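Local coordinates for AimR transcriptional regulator (PDB 5ZVV), which activates transcription of the phage aimX locus as a dimer, and is switched to an inactive monomer by the arbitrium peptide in the lysis-lysogeny decision, at residues Glu241-Asp244 / Glu245-Ala249; Lys252-Lys255 / Tyr256-Asn259; Pro260-Gln263 / Glu264-Asp267. One frame throughout, in Å; residues are numbered along the deposited sequence.

Interaction 1 (Glu241-Asp244 / Glu245-Ala249)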
# COMPACT_ATOMS: atom_id res chain seq x y z
N GLU A 241 16.44 12.26 -21.98
CA GLU A 241 16.90 11.65 -23.22
C GLU A 241 17.16 12.66 -24.33
O GLU A 241 18.22 12.64 -24.96
CB GLU A 241 15.90 10.60 -23.71
CG GLU A 241 15.77 9.38 -22.81
CD GLU A 241 14.83 8.34 -23.38
OE1 GLU A 241 14.39 8.49 -24.54
OE2 GLU A 241 14.53 7.36 -22.66
N ASP A 242 16.20 13.55 -24.59
CA ASP A 242 16.27 14.44 -25.75
C ASP A 242 15.50 15.71 -25.42
O ASP A 242 14.31 15.65 -25.11
CB ASP A 242 15.68 13.75 -26.99
CG ASP A 242 15.94 14.52 -28.28
OD1 ASP A 242 15.95 15.77 -28.25
OD2 ASP A 242 16.13 13.87 -29.32
N TYR A 243 16.18 16.85 -25.49
CA TYR A 243 15.52 18.12 -25.19
C TYR A 243 14.45 18.44 -26.22
O TYR A 243 13.31 18.77 -25.87
CB TYR A 243 16.54 19.25 -25.11
CG TYR A 243 15.90 20.60 -24.89
CD1 TYR A 243 15.47 20.99 -23.63
CD2 TYR A 243 15.70 21.48 -25.95
CE1 TYR A 243 14.86 22.21 -23.42
CE2 TYR A 243 15.09 22.71 -25.75
CZ TYR A 243 14.68 23.07 -24.48
OH TYR A 243 14.08 24.29 -24.28
N ASP A 244 14.80 18.34 -27.50
CA ASP A 244 13.90 18.79 -28.56
C ASP A 244 12.64 17.93 -28.64
O ASP A 244 11.55 18.45 -28.89
CB ASP A 244 14.65 18.78 -29.90
CG ASP A 244 15.93 19.58 -29.84
OD1 ASP A 244 15.86 20.82 -29.85
OD2 ASP A 244 17.02 18.96 -29.76
N GLU A 245 12.77 16.62 -28.41
CA GLU A 245 11.59 15.75 -28.48
C GLU A 245 10.69 15.95 -27.27
O GLU A 245 9.46 16.00 -27.41
CB GLU A 245 12.03 14.29 -28.62
CG GLU A 245 12.62 13.97 -29.98
CD GLU A 245 11.66 14.26 -31.11
OE1 GLU A 245 10.45 13.95 -30.97
OE2 GLU A 245 12.09 14.82 -32.14
N ALA A 246 11.27 16.05 -26.08
CA ALA A 246 10.48 16.36 -24.89
C ALA A 246 9.74 17.67 -25.06
O ALA A 246 8.53 17.75 -24.82
CB ALA A 246 11.39 16.41 -23.65
N LYS A 247 10.45 18.71 -25.49
CA LYS A 247 9.82 20.00 -25.73
C LYS A 247 8.72 19.89 -26.78
O LYS A 247 7.69 20.57 -26.68
CB LYS A 247 10.87 21.03 -26.16
CG LYS A 247 10.32 22.41 -26.45
CD LYS A 247 11.43 23.35 -26.92
CE LYS A 247 10.90 24.77 -27.12
NZ LYS A 247 11.96 25.69 -27.61
N LYS A 248 8.92 19.04 -27.79
CA LYS A 248 7.91 18.89 -28.83
C LYS A 248 6.64 18.25 -28.29
O LYS A 248 5.53 18.65 -28.66
CB LYS A 248 8.48 18.08 -30.00
CG LYS A 248 7.69 18.22 -31.29
CD LYS A 248 8.53 17.83 -32.50
CE LYS A 248 8.93 16.36 -32.46
NZ LYS A 248 9.70 15.95 -33.66
N ALA A 249 6.78 17.26 -27.40
CA ALA A 249 5.60 16.65 -26.79
C ALA A 249 4.89 17.64 -25.87
O ALA A 249 3.66 17.80 -25.93
CB ALA A 249 5.99 15.39 -26.03
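D242 and E245 meet where helix 243-252 begins, and the polar bonds of this first turn illustrate how a side chain can stand in for the carbonyl acceptors that the first turn lacks. D242 is the N-cap. Its CG lies anti to its own backbone N (chi1 -170°), which brings OD1 over the start of the helix, where it accepts two weak bonds: from D244 N at 2.9 Å, and a straighter one from E245 N at 3.3 Å. The backbone takes over at once. A246 N donates to D242 O, K247 N to Y243 O at 2.9 Å and K248 N to D244 O.

K248 NZ reaches E245 OE2 at 3.0 Å in a salt bridge on the syn side of the carboxylate, one turn spanned by two bent chains. The carboxylates of D242 and E245 stand nearly perpendicular, and D242 OD2 rests 3.6 Å from the E245 CG methylene.

The main packing within the turn is between Y243 and K247. The extended lysine runs past the phenol end of the tyrosine, its CD 3.9 Å from Y243 CE2. The tyrosine ring also meets W277, and K247 lies on L270 and L273, so this side of the turn faces helix 260-277, whereas E241 is tied by a salt bridge to R211.

Three acidic residues, D242, D244 and E245, thus gather at the positive end of the helix dipole. With D242 OD2 and E245 OE2 5.0 Å apart, their carboxylates should repel each other somewhat, an effect that the helix end and K248 may offset.

Interaction 2 (Lys252-Lys255 / Tyr256-Asn259)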
# COMPACT_ATOMS: atom_id res chain seq x y z
N LYS A 252 3.01 19.94 -27.87
CA LYS A 252 1.80 19.27 -28.35
C LYS A 252 0.70 19.28 -27.29
O LYS A 252 -0.48 19.23 -27.63
CB LYS A 252 2.11 17.83 -28.76
CG LYS A 252 2.79 17.71 -30.11
CD LYS A 252 3.04 16.26 -30.46
CE LYS A 252 3.86 16.13 -31.73
NZ LYS A 252 4.19 14.70 -32.02
N GLY A 253 1.07 19.34 -26.01
CA GLY A 253 0.05 19.47 -24.98
C GLY A 253 -0.64 20.83 -24.92
O GLY A 253 -1.66 20.95 -24.23
N GLN A 254 -0.11 21.85 -25.61
CA GLN A 254 -0.60 23.22 -25.44
C GLN A 254 -2.07 23.35 -25.85
O GLN A 254 -2.88 23.93 -25.12
CB GLN A 254 0.27 24.19 -26.23
CG GLN A 254 -0.27 25.62 -26.28
CD GLN A 254 -0.39 26.25 -24.91
OE1 GLN A 254 0.61 26.45 -24.22
NE2 GLN A 254 -1.61 26.58 -24.51
N LYS A 255 -2.42 22.82 -27.02
CA LYS A 255 -3.78 22.97 -27.54
C LYS A 255 -4.83 22.31 -26.65
O LYS A 255 -6.02 22.55 -26.86
CB LYS A 255 -3.86 22.39 -28.95
CG LYS A 255 -3.69 20.88 -29.01
CD LYS A 255 -3.75 20.35 -30.44
CE LYS A 255 -2.36 20.09 -30.99
NZ LYS A 255 -1.63 19.05 -30.21
N TYR A 256 -4.42 21.50 -25.67
CA TYR A 256 -5.34 20.81 -24.78
C TYR A 256 -5.44 21.46 -23.41
O TYR A 256 -6.20 20.98 -22.56
CB TYR A 256 -4.92 19.34 -24.63
CG TYR A 256 -4.85 18.59 -25.94
CD1 TYR A 256 -6.01 18.23 -26.62
CD2 TYR A 256 -3.63 18.23 -26.50
CE1 TYR A 256 -5.96 17.53 -27.81
CE2 TYR A 256 -3.57 17.54 -27.70
CZ TYR A 256 -4.73 17.19 -28.35
OH TYR A 256 -4.68 16.50 -29.53
N ALA A 257 -4.69 22.54 -23.16
CA ALA A 257 -4.74 23.25 -21.88
C ALA A 257 -5.79 24.35 -21.99
O ALA A 257 -5.63 25.30 -22.76
CB ALA A 257 -3.37 23.82 -21.54
N LYS A 258 -6.87 24.22 -21.21
CA LYS A 258 -8.02 25.11 -21.32
C LYS A 258 -8.26 25.94 -20.07
O LYS A 258 -9.30 26.59 -19.96
CB LYS A 258 -9.27 24.31 -21.66
CG LYS A 258 -9.18 23.58 -22.99
CD LYS A 258 -8.80 24.54 -24.11
CE LYS A 258 -8.64 23.82 -25.44
NZ LYS A 258 -8.21 24.75 -26.52
N ASN A 259 -7.33 25.93 -19.12
CA ASN A 259 -7.45 26.71 -17.90
C ASN A 259 -6.04 27.07 -17.44
O ASN A 259 -5.07 26.41 -17.82
CB ASN A 259 -8.20 25.95 -16.80
CG ASN A 259 -7.58 24.61 -16.48
OD1 ASN A 259 -6.50 24.54 -15.89
ND2 ASN A 259 -8.26 23.53 -16.86
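K255 lies along Y256 with both side chains pointing the same way, and this pairing is the close-packed part of the turn that follows helix 243-252. The lysine CG sits over one face of the tyrosine ring, 3.7 Å from its centroid and 16° off the normal, a CH-pi contact. CG occupies the position between backbone N and carbonyl carbon (chi1 67°), and the chain then bends back so that K255 NZ donates to K252 O at 2.8 Å, in the carbonyl plane and on a lone pair. The ammonium group also comes within 3.5 Å of Y256 CE2. The ammonium end of the lysine is thereby held by a bond, and the chain near its root rests on the ring. Beyond the pair, Y256 packs on N224, C227 and F228 of helix 224-237.

The backbone here turns more tightly than in a regular helix: Y256 N donates to G253 O at 3.2 Å, and A257 N to Q254 O at 3.0 Å. Both donors stand above the carbonyl plane, more than 50° out of it.

The solvent side is looser. K258, exposed there, bends at chi2 and returns its NZ to K255 O at 3.1 Å, a weak bond, with a long, weak ion pair to D59 besides. The side chain of Q254 touches the other half of the turn only lightly, NE2 lying 4.4 Å from A257 CB. Its amide is engaged elsewhere: NE2 bonds Q263 OE1, and OE1 bonds a glycerol probably from the crystallisation liquor.

Two successive i to i+3 backbone bonds thus begin the tight link of an alpha-alpha hairpin between the antiparallel helices 243-252 and 260-277, consistent with the TPR-like array of the family.

Interaction 3 (Pro260-Gln263 / Glu264-Asp267)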
# COMPACT_ATOMS: atom_id res chain seq x y z
N PRO A 260 -5.90 28.13 -16.64
CA PRO A 260 -4.54 28.56 -16.25
C PRO A 260 -3.78 27.55 -15.41
O PRO A 260 -2.55 27.59 -15.38
CB PRO A 260 -4.79 29.87 -15.47
CG PRO A 260 -6.24 29.84 -15.09
CD PRO A 260 -6.93 29.08 -16.19
N VAL A 261 -4.47 26.63 -14.73
CA VAL A 261 -3.77 25.64 -13.91
C VAL A 261 -2.97 24.69 -14.79
O VAL A 261 -1.78 24.45 -14.56
CB VAL A 261 -4.77 24.89 -13.01
CG1 VAL A 261 -4.10 23.69 -12.36
CG2 VAL A 261 -5.34 25.83 -11.95
N HIS A 262 -3.62 24.12 -15.80
CA HIS A 262 -2.90 23.28 -16.76
C HIS A 262 -1.85 24.08 -17.51
O HIS A 262 -0.78 23.55 -17.83
CB HIS A 262 -3.89 22.63 -17.73
CG HIS A 262 -4.81 21.64 -17.08
ND1 HIS A 262 -5.91 21.12 -17.72
CD2 HIS A 262 -4.78 21.09 -15.84
CE1 HIS A 262 -6.52 20.28 -16.91
NE2 HIS A 262 -5.87 20.24 -15.76
N GLN A 263 -2.12 25.35 -17.79
CA GLN A 263 -1.14 26.19 -18.47
C GLN A 263 0.12 26.34 -17.63
O GLN A 263 1.23 26.26 -18.16
CB GLN A 263 -1.74 27.56 -18.80
CG GLN A 263 -0.83 28.41 -19.68
CD GLN A 263 -0.65 27.82 -21.07
OE1 GLN A 263 -1.62 27.63 -21.80
NE2 GLN A 263 0.60 27.53 -21.44
N GLU A 264 -0.03 26.57 -16.33
CA GLU A 264 1.14 26.72 -15.47
C GLU A 264 1.82 25.39 -15.22
O GLU A 264 3.03 25.36 -14.96
CB GLU A 264 0.74 27.37 -14.14
CG GLU A 264 0.47 28.86 -14.25
CD GLU A 264 0.29 29.53 -12.91
OE1 GLU A 264 0.20 28.81 -11.89
OE2 GLU A 264 0.23 30.78 -12.86
N MSE A 265 1.09 24.28 -15.30
CA MSE A 265 1.74 22.97 -15.24
C MSE A 265 2.61 22.75 -16.48
O MSE A 265 3.75 22.29 -16.37
CB MSE A 265 0.70 21.85 -15.12
CG MSE A 265 0.04 21.79 -13.77
SE MSE A 265 -1.32 20.41 -13.73
CE MSE A 265 -1.97 20.68 -11.90
N LEU A 266 2.08 23.11 -17.65
CA LEU A 266 2.84 22.94 -18.89
C LEU A 266 4.06 23.86 -18.91
O LEU A 266 5.18 23.42 -19.20
CB LEU A 266 1.94 23.22 -20.09
CG LEU A 266 2.62 23.01 -21.44
CD1 LEU A 266 2.98 21.54 -21.60
CD2 LEU A 266 1.73 23.47 -22.57
N ASP A 267 3.84 25.15 -18.61
CA ASP A 267 4.95 26.09 -18.50
C ASP A 267 5.99 25.60 -17.51
O ASP A 267 7.19 25.74 -17.73
CB ASP A 267 4.44 27.47 -18.07
CG ASP A 267 3.54 28.12 -19.11
OD1 ASP A 267 3.52 27.66 -20.27
OD2 ASP A 267 2.86 29.11 -18.75
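Q263 NE2 donates to D267 OD1 at 3.1 Å, an i to i+4 side-chain bond along the first turns of helix 260-277, in the TPR-like helical array of this regulator. The strongest polar partner of the glutamine lies outside the turn: OE1 accepts from Q254 NE2, so both ends of the amide are engaged and its orientation is set. The D267 carboxylate oxygen lies exactly in the plane of the glutamine amide, but the amide nitrogen approaches it from above the carboxylate, 39° out of plane, and the two flat groups are turned 42° apart. Q263 reaches it by bending at chi2 (66°), which folds the amide back over the turn. D267 OD1 also takes a weak bond from a glycerol, probably from the crystallisation liquor.

The backbone bonds are those of a regular alpha-helix. E264 N donates to P260 O, M265 N to V261 O, L266 N to H262 O and D267 N to Q263 O, the last at 2.9 Å and almost straight.

Packing spreads outward from there. L266 turns to F228 and L232 of helix 224-237, and H262 stacks on F228 while meeting F229 edge to face. H262 N is itself bonded by N259 OD1, which caps the helix. M265, a selenomethionine introduced for the experiment, runs extended beside V261 and touches Y293 and F229. Its selenium passes obliquely by the imidazole, 4.1 Å from H262 CD2, and its terminal CE methyl lies against V261, 3.7 Å from CG1.

How the interactions relate
Read from the N terminus, the three contacts come in series along one piece of chain, none nesting within or crossing another. Interaction 1 starts helix 243-252, interaction 2 ends that helix and turns the chain, and interaction 3 opens helix 260-277. Each closes only a local turn. Only interactions 2 and 3, with centres about 8 Å apart, touch: the amides of Q254 and Q263 meet, and A257 packs on H262, so the loop is tied to the helix it leads into. Both also rest on helix 224-237, where Y256, H262 and L266 share F228. Interaction 1, about 6 Å from interaction 3 at the nearest atoms, packs instead against the later part of helix 260-277.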